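Local coordinates for protein colicin-B (Escherichia coli, PDB 1RH1) that kills Escherichia coli and closely related bacteria by forming channels that depolarise the cytoplasmic membrane and dissipate cellular energy, at residues S84-N96 with L222-V236. Numbering follows the deposited sequence.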
loop_
_atom_site.group_PDB
_atom_site.type_symbol
_atom_site.label_atom_id
_atom_site.label_comp_id
_atom_site.label_asym_id
_atom_site.label_seq_id
_atom_site.Cartn_x
_atom_site.Cartn_y
_atom_site.Cartn_z
ATOM N N SER A 84 36.349 -0.776 20.363
ATOM C CA SER A 84 35.201 -0.153 19.731
ATOM C C SER A 84 34.085 -1.113 19.347
ATOM O O SER A 84 34.361 -2.223 18.902
ATOM C CB SER A 84 35.607 0.571 18.459
ATOM O OG SER A 84 36.431 1.709 18.656
ATOM N N GLY A 85 32.828 -0.708 19.580
ATOM C CA GLY A 85 31.667 -1.435 19.095
ATOM C C GLY A 85 30.786 -2.272 20.019
ATOM O O GLY A 85 30.524 -2.085 21.215
ATOM N N TRP A 86 30.416 -3.265 19.212
ATOM C CA TRP A 86 29.376 -4.252 19.402
ATOM C C TRP A 86 29.737 -5.736 19.348
ATOM O O TRP A 86 30.432 -6.154 18.422
ATOM C CB TRP A 86 28.369 -3.908 18.339
ATOM C CG TRP A 86 27.078 -3.339 18.837
ATOM C CD1 TRP A 86 26.684 -3.438 20.149
ATOM C CD2 TRP A 86 26.157 -2.749 18.036
ATOM N NE1 TRP A 86 25.480 -2.913 20.181
ATOM C CE2 TRP A 86 25.127 -2.496 18.955
ATOM C CE3 TRP A 86 26.028 -2.405 16.701
ATOM C CZ2 TRP A 86 23.942 -1.894 18.562
ATOM C CZ3 TRP A 86 24.827 -1.800 16.306
ATOM C CH2 TRP A 86 23.798 -1.546 17.226
ATOM N N SER A 87 29.254 -6.593 20.256
ATOM C CA SER A 87 29.513 -8.038 20.181
ATOM C C SER A 87 28.471 -8.822 20.956
ATOM O O SER A 87 28.302 -8.627 22.161
ATOM C CB SER A 87 30.864 -8.462 20.782
ATOM O OG SER A 87 32.046 -7.999 20.149
ATOM N N VAL A 88 27.776 -9.737 20.279
ATOM C CA VAL A 88 26.773 -10.598 20.905
ATOM C C VAL A 88 27.068 -12.074 20.654
ATOM O O VAL A 88 27.713 -12.407 19.662
ATOM C CB VAL A 88 25.368 -10.279 20.355
ATOM C CG1 VAL A 88 25.089 -8.809 20.533
ATOM C CG2 VAL A 88 25.275 -10.559 18.879
ATOM N N SER A 89 26.626 -12.985 21.520
ATOM C CA SER A 89 26.746 -14.418 21.276
ATOM C C SER A 89 25.465 -14.986 20.658
ATOM O O SER A 89 24.366 -14.692 21.112
ATOM C CB SER A 89 27.032 -15.157 22.585
ATOM O OG SER A 89 27.373 -16.534 22.395
ATOM N N VAL A 90 25.550 -15.803 19.602
ATOM C CA VAL A 90 24.390 -16.475 19.011
ATOM C C VAL A 90 24.257 -17.865 19.659
ATOM O O VAL A 90 25.224 -18.639 19.706
ATOM C CB VAL A 90 24.610 -16.564 17.482
ATOM C CG1 VAL A 90 23.480 -17.244 16.795
ATOM C CG2 VAL A 90 24.549 -15.198 16.882
ATOM N N HIS A 91 23.091 -18.185 20.248
ATOM C CA HIS A 91 22.886 -19.503 20.847
ATOM C C HIS A 91 21.663 -20.202 20.259
ATOM O O HIS A 91 20.770 -19.584 19.676
ATOM C CB HIS A 91 22.722 -19.381 22.353
ATOM C CG HIS A 91 22.782 -20.696 23.135
ATOM N ND1 HIS A 91 21.865 -21.663 23.186
ATOM C CD2 HIS A 91 23.836 -21.080 23.937
ATOM C CE1 HIS A 91 22.330 -22.600 23.981
ATOM N NE2 HIS A 91 23.514 -22.250 24.430
ATOM N N SER A 92 21.673 -21.540 20.354
ATOM C CA SER A 92 20.637 -22.441 19.870
ATOM C C SER A 92 19.371 -22.266 20.689
ATOM O O SER A 92 19.454 -21.608 21.731
ATOM C CB SER A 92 21.151 -23.849 20.004
ATOM O OG SER A 92 20.710 -24.623 18.897
ATOM N N PRO A 93 18.182 -22.771 20.340
ATOM C CA PRO A 93 17.021 -22.740 21.212
ATOM C C PRO A 93 17.245 -23.172 22.652
ATOM O O PRO A 93 17.800 -24.231 22.968
ATOM C CB PRO A 93 16.015 -23.586 20.477
ATOM C CG PRO A 93 16.217 -23.081 19.075
ATOM C CD PRO A 93 17.748 -23.068 18.977
ATOM N N TRP A 94 16.908 -22.190 23.493
ATOM C CA TRP A 94 16.878 -22.333 24.942
ATOM C C TRP A 94 15.948 -21.268 25.534
ATOM O O TRP A 94 15.774 -20.187 24.965
ATOM C CB TRP A 94 18.292 -22.176 25.496
ATOM C CG TRP A 94 18.391 -22.285 27.005
ATOM C CD1 TRP A 94 18.569 -23.490 27.614
ATOM C CD2 TRP A 94 18.310 -21.247 27.898
ATOM N NE1 TRP A 94 18.600 -23.232 28.903
ATOM C CE2 TRP A 94 18.448 -21.917 29.117
ATOM C CE3 TRP A 94 18.137 -19.863 27.859
ATOM C CZ2 TRP A 94 18.418 -21.208 30.315
ATOM C CZ3 TRP A 94 18.107 -19.160 29.054
ATOM C CH2 TRP A 94 18.246 -19.823 30.271
ATOM N N GLY A 95 15.305 -21.601 26.662
ATOM C CA GLY A 95 14.512 -20.669 27.448
ATOM C C GLY A 95 13.146 -20.276 26.926
ATOM O O GLY A 95 12.708 -20.629 25.827
ATOM N N ASN A 96 12.486 -19.490 27.782
ATOM C CA ASN A 96 11.114 -19.053 27.543
ATOM C C ASN A 96 11.046 -17.841 26.626
ATOM O O ASN A 96 11.479 -16.733 26.966
ATOM C CB ASN A 96 10.434 -18.711 28.869
ATOM C CG ASN A 96 10.727 -19.675 30.020
ATOM O OD1 ASN A 96 10.917 -20.887 29.866
ATOM N ND2 ASN A 96 10.785 -19.120 31.228
ATOM N N LEU A 222 24.834 2.348 12.246
ATOM C CA LEU A 222 25.715 1.897 13.310
ATOM C C LEU A 222 26.771 0.920 12.806
ATOM O O LEU A 222 26.607 0.365 11.712
ATOM C CB LEU A 222 24.842 1.277 14.382
ATOM C CG LEU A 222 23.797 2.246 14.916
ATOM C CD1 LEU A 222 23.140 1.601 16.091
ATOM C CD2 LEU A 222 24.400 3.556 15.374
ATOM N N PRO A 223 27.896 0.686 13.491
ATOM C CA PRO A 223 28.880 -0.278 13.051
ATOM C C PRO A 223 28.362 -1.727 13.080
ATOM O O PRO A 223 27.390 -2.084 13.772
ATOM C CB PRO A 223 30.041 0.018 13.963
ATOM C CG PRO A 223 29.385 0.430 15.252
ATOM C CD PRO A 223 28.307 1.341 14.725
ATOM N N ASP A 224 29.041 -2.544 12.260
ATOM C CA ASP A 224 28.728 -3.949 12.091
ATOM C C ASP A 224 28.706 -4.709 13.416
ATOM O O ASP A 224 29.549 -4.491 14.295
ATOM C CB ASP A 224 29.759 -4.529 11.127
ATOM C CG ASP A 224 29.695 -4.082 9.651
ATOM O OD1 ASP A 224 30.121 -4.853 8.789
ATOM O OD2 ASP A 224 29.248 -2.978 9.335
ATOM N N LEU A 225 27.671 -5.545 13.615
ATOM C CA LEU A 225 27.552 -6.316 14.846
ATOM C C LEU A 225 28.481 -7.517 14.772
ATOM O O LEU A 225 28.660 -8.103 13.703
ATOM C CB LEU A 225 26.109 -6.745 15.011
ATOM C CG LEU A 225 25.731 -7.585 16.208
ATOM C CD1 LEU A 225 26.024 -6.898 17.519
ATOM C CD2 LEU A 225 24.257 -7.847 16.096
ATOM N N VAL A 226 29.157 -7.841 15.872
ATOM C CA VAL A 226 30.048 -8.982 15.875
ATOM C C VAL A 226 29.223 -10.111 16.432
ATOM O O VAL A 226 28.608 -9.963 17.488
ATOM C CB VAL A 226 31.280 -8.684 16.756
ATOM C CG1 VAL A 226 31.996 -9.945 17.182
ATOM C CG2 VAL A 226 32.297 -7.933 15.939
ATOM N N LEU A 227 29.193 -11.234 15.713
ATOM C CA LEU A 227 28.448 -12.406 16.160
ATOM C C LEU A 227 29.405 -13.532 16.522
ATOM O O LEU A 227 30.184 -14.014 15.708
ATOM C CB LEU A 227 27.504 -12.825 15.046
ATOM C CG LEU A 227 26.494 -11.769 14.649
ATOM C CD1 LEU A 227 26.193 -11.837 13.173
ATOM C CD2 LEU A 227 25.281 -11.941 15.528
ATOM N N SER A 228 29.391 -13.917 17.790
ATOM C CA SER A 228 30.218 -14.988 18.280
ATOM C C SER A 228 29.370 -16.256 18.287
ATOM O O SER A 228 28.575 -16.544 19.192
ATOM C CB SER A 228 30.699 -14.612 19.666
ATOM O OG SER A 228 31.508 -15.633 20.232
ATOM N N VAL A 229 29.560 -17.022 17.206
ATOM C CA VAL A 229 28.793 -18.238 16.967
ATOM C C VAL A 229 29.433 -19.508 17.472
ATOM O O VAL A 229 28.896 -20.597 17.259
ATOM C CB VAL A 229 28.512 -18.458 15.473
ATOM C CG1 VAL A 229 27.870 -17.195 14.902
ATOM C CG2 VAL A 229 29.785 -18.876 14.755
ATOM N N GLY A 230 30.588 -19.354 18.120
ATOM C CA GLY A 230 31.385 -20.468 18.622
ATOM C C GLY A 230 30.675 -21.433 19.547
ATOM O O GLY A 230 30.500 -22.597 19.216
ATOM N N GLN A 231 30.223 -20.939 20.691
ATOM C CA GLN A 231 29.638 -21.770 21.727
ATOM C C GLN A 231 28.126 -21.689 21.782
ATOM O O GLN A 231 27.462 -21.412 22.789
ATOM C CB GLN A 231 30.276 -21.366 23.047
ATOM C CG GLN A 231 30.177 -19.902 23.401
ATOM C CD GLN A 231 30.909 -19.628 24.696
ATOM O OE1 GLN A 231 30.570 -20.134 25.779
ATOM N NE2 GLN A 231 31.944 -18.800 24.529
ATOM N N MET A 232 27.648 -22.060 20.598
ATOM C CA MET A 232 26.241 -22.073 20.307
ATOM C C MET A 232 25.467 -23.118 21.086
ATOM O O MET A 232 24.298 -22.908 21.373
ATOM C CB MET A 232 26.093 -22.274 18.809
ATOM C CG MET A 232 24.667 -22.076 18.382
ATOM S SD MET A 232 24.575 -21.151 16.858
ATOM C CE MET A 232 22.856 -20.841 17.041
ATOM N N ASN A 233 26.052 -24.240 21.479
ATOM C CA ASN A 233 25.283 -25.249 22.193
ATOM C C ASN A 233 25.683 -25.495 23.630
ATOM O O ASN A 233 25.212 -26.471 24.220
ATOM C CB ASN A 233 25.330 -26.581 21.424
ATOM C CG ASN A 233 24.354 -26.576 20.255
ATOM O OD1 ASN A 233 24.742 -26.519 19.082
ATOM N ND2 ASN A 233 23.050 -26.630 20.570
ATOM N N THR A 234 26.504 -24.623 24.229
ATOM C CA THR A 234 26.925 -24.808 25.614
ATOM C C THR A 234 25.759 -24.876 26.588
ATOM O O THR A 234 24.715 -24.271 26.333
ATOM C CB THR A 234 27.846 -23.673 26.101
ATOM O OG1 THR A 234 27.119 -22.454 25.977
ATOM C CG2 THR A 234 29.174 -23.683 25.364
ATOM N N PRO A 235 25.887 -25.622 27.693
ATOM C CA PRO A 235 24.963 -25.572 28.819
ATOM C C PRO A 235 24.714 -24.156 29.321
ATOM O O PRO A 235 25.650 -23.372 29.542
ATOM C CB PRO A 235 25.614 -26.482 29.833
ATOM C CG PRO A 235 26.224 -27.543 28.953
ATOM C CD PRO A 235 26.865 -26.690 27.875
ATOM N N VAL A 236 23.421 -23.821 29.406
ATOM C CA VAL A 236 23.020 -22.503 29.877
ATOM C C VAL A 236 22.222 -22.748 31.128
ATOM O O VAL A 236 21.052 -23.108 31.010
ATOM C CB VAL A 236 22.101 -21.757 28.889
ATOM C CG1 VAL A 236 21.976 -20.314 29.368
ATOM C CG2 VAL A 236 22.625 -21.828 27.475
HETATM O O HOH W 1 31.476 -4.258 16.226
#
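A parallel pair of short strands in a mixed sheet, 87-90 and 225-228, brings Val88 beside Leu227, and the loops that follow both strands stay in touch. Val88 bonds with both its backbone groups: its N reaches Val226 O at 2.9 Å, and its O takes the N-H of Ser228. Both bonds are nearly straight. Ser228 O then accepts Val90 N, which sits above the carbonyl plane.

The side chains of Val88 and Leu227 run alongside each other on one face of the sheet. Leu227 CD2 touches CG2 of both Val88 and Val90. Leu225 CD1 meets Val88 CG1 and also lies over one face of the Trp86 indole, nearer its border than its middle. Pro223 O approaches the edge of that indole in its plane, 3.2 Å from CE3. A water bridges Trp86 O and Asp224 O.

Beyond the strands, His91 is gripped by backbone carbonyls. With CG opposite the backbone N (chi1 -168°), its ring reaches residues 232-234. Its NE2 donates to Thr234 O at 3.0 Å, in the ring plane and on a lone pair of the carbonyl. ND1 donates to Ser92 O at 2.8 Å, again in the ring plane, though tilted from the plane of that carbonyl. The two bonds fix the ring rotation and would probably favour a doubly protonated imidazole. Met232 O stands over the ring centre and accepts Ser92 N at 3.1 Å. Farther along, Val236 CG1 makes a CH-pi contact over the Trp94 six-membered ring, 3.7 Å from its centroid.

The contact lies in the region that resembles the colicin tRNase family, far from the pore-forming helices. Strand 62-64 pairs in parallel with 87-90, and strand 213-216 runs antiparallel to 225-228, so both strands are interior to the sheet. Phe65 meets the rings of His91 and Trp94, while Met142 of strand 139-146 packs on Leu225.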